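Local coordinates for protein SAS-6 (Leishmania major, PDB 4CKM) that probably builds the ninefold cartwheel at the core of centrioles and basal bodies by self-association, the chain here being its N-terminal head domain, at residues 43-48 with 61-66; 136-141 with 155-160. One frame throughout, in Å; residues are numbered along the deposited sequence.

Contact 1 of 2, residues 43-48 with 61-66; sequences TTVMVS and LGVYVR
Thr43 faces Val63 and Val45 faces Leu61 as antiparallel hydrogen-bonded pairs, each closed by two backbone bonds such as Leu61 N to Val45 O at 2.7 Å, while the short segments run at 126° to one another. Between them Thr44 and Gly62 form a non-hydrogen-bonded pair whose CA atoms approach to 4.5 Å, and two CA-H...O contacts, among them Thr44 CA to Leu61 O at 3.2 Å, accompany this close approach. The side chains of Thr43, Val45, Leu61 and Val63 share one face of the sheet. Thr43 and Val63 lie side by side there, methyl against methyl: Thr43 CG2 to Val63 CG1 is a tight 3.5 Å. Both methyls sit between their own backbone N and carbonyl carbon, which brings them up against each other.

These strands form the first beta hairpin of the SAS-6 head domain, a fold related to the XRCC4 head. Helix 117-130 packs on part of the shared face, Ala130 meeting Thr43 and Val45, and Leu126 meeting Val63; beta-branched residues suit these three positions, being compact and readily extended. Leu61 lies against Leu83 of strand 76-85 and crosses Val47 at about a right angle, its CD1 reaching Val47 CB at 3.6 Å. Its longer chain reaches along the sheet to Val47, whose own backbone bonds go to Arg59. On the other face Thr44, a polar residue suited to solvent, lays CG2 3.6 Å from Leu61 O.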
loop_
_atom_site.group_PDB
_atom_site.type_symbol
_atom_site.label_atom_id
_atom_site.label_comp_id
_atom_site.label_asym_id
_atom_site.label_seq_id
_atom_site.Cartn_x
_atom_site.Cartn_y
_atom_site.Cartn_z
ATOM N N THR A 43 7.266 12.645 21.129
ATOM C CA THR A 43 7.599 13.786 20.299
ATOM C C THR A 43 6.360 14.345 19.655
ATOM O O THR A 43 5.240 13.902 19.957
ATOM C CB THR A 43 8.674 13.417 19.244
ATOM O OG1 THR A 43 9.181 14.601 18.641
ATOM C CG2 THR A 43 8.139 12.510 18.145
ATOM N N THR A 44 6.556 15.344 18.800
ATOM C CA THR A 44 5.455 15.979 18.095
ATOM C C THR A 44 5.696 15.859 16.619
ATOM O O THR A 44 6.836 15.897 16.160
ATOM C CB THR A 44 5.300 17.431 18.535
ATOM O OG1 THR A 44 4.952 17.419 19.922
ATOM C CG2 THR A 44 4.164 18.134 17.773
ATOM N N VAL A 45 4.630 15.615 15.870
ATOM C CA VAL A 45 4.755 15.438 14.427
ATOM C C VAL A 45 3.569 16.076 13.772
ATOM O O VAL A 45 2.492 16.128 14.361
ATOM C CB VAL A 45 4.794 13.955 14.000
ATOM C CG1 VAL A 45 6.123 13.346 14.332
ATOM C CG2 VAL A 45 3.684 13.166 14.682
ATOM N N MET A 46 3.772 16.553 12.549
ATOM C CA MET A 46 2.669 17.071 11.753
ATOM C C MET A 46 1.914 15.892 11.138
ATOM O O MET A 46 2.518 14.985 10.558
ATOM C CB MET A 46 3.192 17.987 10.641
ATOM C CG MET A 46 3.855 19.248 11.149
ATOM S SD MET A 46 2.655 20.232 12.038
ATOM C CE MET A 46 3.744 21.444 12.777
ATOM N N VAL A 47 0.592 15.943 11.220
ATOM C CA VAL A 47 -0.253 14.902 10.673
ATOM C C VAL A 47 -1.393 15.531 9.909
ATOM O O VAL A 47 -2.040 16.443 10.400
ATOM C CB VAL A 47 -0.795 13.998 11.805
ATOM C CG1 VAL A 47 -1.558 12.797 11.244
ATOM C CG2 VAL A 47 0.354 13.511 12.693
ATOM N N SER A 48 -1.654 15.030 8.707
ATOM C CA SER A 48 -2.920 15.336 8.032
ATOM C C SER A 48 -4.024 14.468 8.635
ATOM O O SER A 48 -4.003 13.246 8.497
ATOM C CB SER A 48 -2.824 15.120 6.515
ATOM O OG SER A 48 -4.091 15.341 5.909
ATOM N N LEU A 61 0.673 16.669 16.228
ATOM C CA LEU A 61 0.168 15.677 17.171
ATOM C C LEU A 61 1.300 15.115 17.991
ATOM O O LEU A 61 2.438 15.004 17.528
ATOM C CB LEU A 61 -0.564 14.533 16.445
ATOM C CG LEU A 61 -1.890 14.849 15.740
ATOM C CD1 LEU A 61 -2.462 13.623 15.028
ATOM C CD2 LEU A 61 -2.923 15.416 16.713
ATOM N N GLY A 62 0.988 14.766 19.226
ATOM C CA GLY A 62 1.943 14.032 20.052
ATOM C C GLY A 62 1.964 12.568 19.613
ATOM O O GLY A 62 0.919 11.946 19.383
ATOM N N VAL A 63 3.147 12.008 19.498
ATOM C CA VAL A 63 3.247 10.617 19.227
ATOM C C VAL A 63 4.154 9.983 20.256
ATOM O O VAL A 63 5.182 10.563 20.632
ATOM C CB VAL A 63 3.743 10.351 17.799
ATOM C CG1 VAL A 63 5.198 10.725 17.641
ATOM C CG2 VAL A 63 3.555 8.888 17.451
ATOM N N TYR A 64 3.777 8.778 20.681
ATOM C CA TYR A 64 4.392 8.132 21.829
ATOM C C TYR A 64 4.480 6.632 21.574
ATOM O O TYR A 64 3.491 5.981 21.255
ATOM C CB TYR A 64 3.529 8.447 23.057
ATOM C CG TYR A 64 3.954 7.849 24.387
ATOM C CD1 TYR A 64 4.927 8.466 25.178
ATOM C CD2 TYR A 64 3.344 6.705 24.883
ATOM C CE1 TYR A 64 5.294 7.939 26.405
ATOM C CE2 TYR A 64 3.702 6.173 26.112
ATOM C CZ TYR A 64 4.673 6.792 26.861
ATOM O OH TYR A 64 5.025 6.259 28.062
ATOM N N VAL A 65 5.679 6.090 21.661
ATOM C CA VAL A 65 5.887 4.672 21.450
ATOM C C VAL A 65 6.588 4.126 22.688
ATOM O O VAL A 65 7.641 4.637 23.087
ATOM C CB VAL A 65 6.741 4.382 20.188
ATOM C CG1 VAL A 65 6.982 2.890 20.029
ATOM C CG2 VAL A 65 6.088 4.932 18.933
ATOM N N ARG A 66 5.994 3.095 23.285
ATOM C CA ARG A 66 6.540 2.451 24.488
ATOM C C ARG A 66 6.471 0.924 24.374
ATOM O O ARG A 66 5.500 0.383 23.835
ATOM C CB ARG A 66 5.755 2.899 25.723
ATOM C CG ARG A 66 6.319 2.396 27.047
ATOM C CD ARG A 66 5.513 2.920 28.235
ATOM N NE ARG A 66 4.187 2.297 28.349
ATOM C CZ ARG A 66 3.111 2.847 28.934
ATOM N NH1 ARG A 66 3.155 4.070 29.468
ATOM N NH2 ARG A 66 1.965 2.173 28.977
#

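Contact 2 of 2, residues 136-141 with 155-160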
loop_
_atom_site.group_PDB
_atom_site.type_symbol
_atom_site.label_atom_id
_atom_site.label_comp_id
_atom_site.label_asym_id
_atom_site.label_seq_id
_atom_site.Cartn_x
_atom_site.Cartn_y
_atom_site.Cartn_z
ATOM N N TYR A 136 8.965 11.329 4.135
ATOM C CA TYR A 136 7.721 10.667 4.414
ATOM C C TYR A 136 6.783 11.614 5.096
ATOM O O TYR A 136 7.216 12.555 5.714
ATOM C CB TYR A 136 7.941 9.440 5.325
ATOM C CG TYR A 136 8.739 8.289 4.712
ATOM C CD1 TYR A 136 9.046 8.248 3.355
ATOM C CD2 TYR A 136 9.162 7.218 5.497
ATOM C CE1 TYR A 136 9.764 7.192 2.810
ATOM C CE2 TYR A 136 9.879 6.163 4.961
ATOM C CZ TYR A 136 10.174 6.155 3.617
ATOM O OH TYR A 136 10.882 5.109 3.073
ATOM N N GLU A 137 5.497 11.313 5.010
ATOM C CA GLU A 137 4.437 12.100 5.649
ATOM C C GLU A 137 3.542 11.199 6.477
ATOM O O GLU A 137 3.530 9.997 6.268
ATOM C CB GLU A 137 3.520 12.725 4.594
ATOM C CG GLU A 137 4.147 13.807 3.754
ATOM C CD GLU A 137 3.210 14.303 2.646
ATOM O OE1 GLU A 137 2.177 13.655 2.340
ATOM O OE2 GLU A 137 3.526 15.347 2.060
ATOM N N LEU A 138 2.747 11.801 7.351
ATOM C CA LEU A 138 1.759 11.074 8.140
ATOM C C LEU A 138 0.335 11.557 7.882
ATOM O O LEU A 138 0.063 12.772 7.765
ATOM C CB LEU A 138 2.033 11.233 9.627
ATOM C CG LEU A 138 3.371 10.687 10.111
ATOM C CD1 LEU A 138 3.627 11.122 11.548
ATOM C CD2 LEU A 138 3.382 9.169 9.995
ATOM N N SER A 139 -0.567 10.589 7.840
ATOM C CA SER A 139 -1.984 10.823 7.676
ATOM C C SER A 139 -2.700 10.037 8.761
ATOM O O SER A 139 -2.244 8.957 9.132
ATOM C CB SER A 139 -2.425 10.333 6.312
ATOM O OG SER A 139 -3.819 10.510 6.192
ATOM N N PHE A 140 -3.772 10.594 9.307
ATOM C CA PHE A 140 -4.598 9.886 10.275
ATOM C C PHE A 140 -6.053 10.069 9.912
ATOM O O PHE A 140 -6.581 11.167 10.001
ATOM C CB PHE A 140 -4.342 10.361 11.688
ATOM C CG PHE A 140 -4.947 9.483 12.749
ATOM C CD1 PHE A 140 -4.534 8.160 12.901
ATOM C CD2 PHE A 140 -5.905 9.971 13.601
ATOM C CE1 PHE A 140 -5.063 7.349 13.888
ATOM C CE2 PHE A 140 -6.459 9.154 14.582
ATOM C CZ PHE A 140 -6.034 7.844 14.725
ATOM N N VAL A 141 -6.688 8.987 9.468
ATOM C CA VAL A 141 -8.068 9.029 9.011
ATOM C C VAL A 141 -8.983 8.356 10.008
ATOM O O VAL A 141 -8.848 7.174 10.275
ATOM C CB VAL A 141 -8.212 8.280 7.693
ATOM C CG1 VAL A 141 -9.644 8.385 7.195
ATOM C CG2 VAL A 141 -7.211 8.819 6.658
ATOM N N LEU A 155 -3.606 5.389 11.030
ATOM C CA LEU A 155 -2.369 6.129 10.832
ATOM C C LEU A 155 -1.605 5.545 9.669
ATOM O O LEU A 155 -1.260 4.363 9.699
ATOM C CB LEU A 155 -1.485 6.026 12.075
ATOM C CG LEU A 155 -0.147 6.796 11.967
ATOM C CD1 LEU A 155 -0.396 8.292 11.943
ATOM C CD2 LEU A 155 0.769 6.478 13.128
ATOM N N ARG A 156 -1.321 6.371 8.664
ATOM C CA ARG A 156 -0.574 5.947 7.502
ATOM C C ARG A 156 0.762 6.702 7.383
ATOM O O ARG A 156 0.835 7.910 7.606
ATOM C CB ARG A 156 -1.405 6.192 6.252
ATOM C CG ARG A 156 -2.721 5.436 6.191
ATOM C CD ARG A 156 -3.612 5.914 5.041
ATOM N NE ARG A 156 -3.198 5.348 3.759
ATOM C CZ ARG A 156 -3.256 5.975 2.566
ATOM N NH1 ARG A 156 -3.722 7.219 2.455
ATOM N NH2 ARG A 156 -2.820 5.359 1.461
ATOM N N VAL A 157 1.819 5.981 7.025
ATOM C CA VAL A 157 3.102 6.572 6.702
ATOM C C VAL A 157 3.220 6.536 5.196
ATOM O O VAL A 157 3.212 5.460 4.600
ATOM C CB VAL A 157 4.275 5.791 7.317
ATOM C CG1 VAL A 157 5.595 6.413 6.913
ATOM C CG2 VAL A 157 4.177 5.764 8.835
ATOM N N LEU A 158 3.317 7.720 4.597
ATOM C CA LEU A 158 3.225 7.902 3.154
ATOM C C LEU A 158 4.502 8.484 2.582
ATOM O O LEU A 158 5.205 9.263 3.233
ATOM C CB LEU A 158 2.072 8.860 2.830
ATOM C CG LEU A 158 0.721 8.434 3.411
ATOM C CD1 LEU A 158 -0.325 9.512 3.147
ATOM C CD2 LEU A 158 0.300 7.070 2.837
ATOM N N GLU A 159 4.798 8.095 1.356
ATOM C CA GLU A 159 5.915 8.648 0.601
ATOM C C GLU A 159 5.373 9.067 -0.740
ATOM O O GLU A 159 4.736 8.270 -1.422
ATOM C CB GLU A 159 6.985 7.586 0.370
ATOM C CG GLU A 159 8.149 8.061 -0.493
ATOM C CD GLU A 159 9.063 6.937 -0.973
ATOM O OE1 GLU A 159 8.745 5.747 -0.783
ATOM O OE2 GLU A 159 10.111 7.245 -1.567
ATOM N N THR A 160 5.614 10.303 -1.122
ATOM C CA THR A 160 5.192 10.771 -2.426
ATOM C C THR A 160 6.363 10.649 -3.388
ATOM O O THR A 160 7.395 11.219 -3.157
ATOM C CB THR A 160 4.636 12.202 -2.353
ATOM O OG1 THR A 160 3.355 12.173 -1.689
ATOM C CG2 THR A 160 4.395 12.750 -3.745
#
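Tyr136 crosses Val157 and Glu159 of the neighbouring strand obliquely, its ring spanning two residues of the antiparallel partner: CD2 meets Val157 CG1 at 3.9 Å, and CD1 meets Glu159 CB at 3.7 Å. The ring and the Glu159 carboxylate are turned 54° apart. With CG anti to its own backbone N (chi1 176°) and the chain extended beyond, Glu159 runs its methylenes past the CD1 and CE1 side of the ring, while OE1 is hydrogen-bonded to His168. A long acidic residue suits this place, giving carbon to the tyrosine and oxygen to the histidine.

On the same face, Leu138 and Val157 lie side by side, pointing the same way, with Leu138 CD2 3.7 Å from Val157 CG2. Next along, Phe140 turns the edge of its ring to the Leu155 backbone, CD1 coming within 3.5 Å of Leu155 N; the ring itself meets Phe93 edge-to-face. Leu138 packs under Leu126 and Ile129 of helix 117-130, and Val157 and Phe140 against Ile169 and Leu173 of strand 165-175, so apolar residues suit this part of the face.

The other face carries Ser139, Arg156 and Leu158. Leu158 CD1 rests on Ser139 CB at 3.9 Å, a small residue suiting this close approach, while Leu158 CD2 stands 3.7 Å over the centre of the Arg156 guanidinium. Arg156 forms salt bridges with Glu167 through NE and with Glu110 of the second subunit through NH1.

Between the two faces, Glu137 pairs with Leu158 and Ser139 with Arg156 through two backbone bonds each, the straightest from Leu158 N to Glu137 O (2.8 Å, 174°). This is a twisted antiparallel beta hairpin of the SAS-6 head domain, packed against a helix on one face and bearing a charged link to the second subunit on the other.

Overall arrangement
Contacts 1 and 2 each join the two strands of a beta hairpin, and the hairpins meet where strand 39-50 runs beside strand 136-142: Ser48 N and O probably hydrogen-bond to Leu138 O and Phe140 N. Their centres lie 12 Å apart. Both are partly buried and send apolar side chains under helix 117-130, with Leu138 touching Val45 and Phe140 touching Val47 to make one continuous core. Each has four backbone bonds across its segments, but their chemistry otherwise differs. Contact 1, with three bridged pairs within its segments, is the smaller and relies on aliphatic and methyl packing; contact 2 buries nearly twice the surface, adds aromatic rings and charged groups, and alone reaches the second subunit.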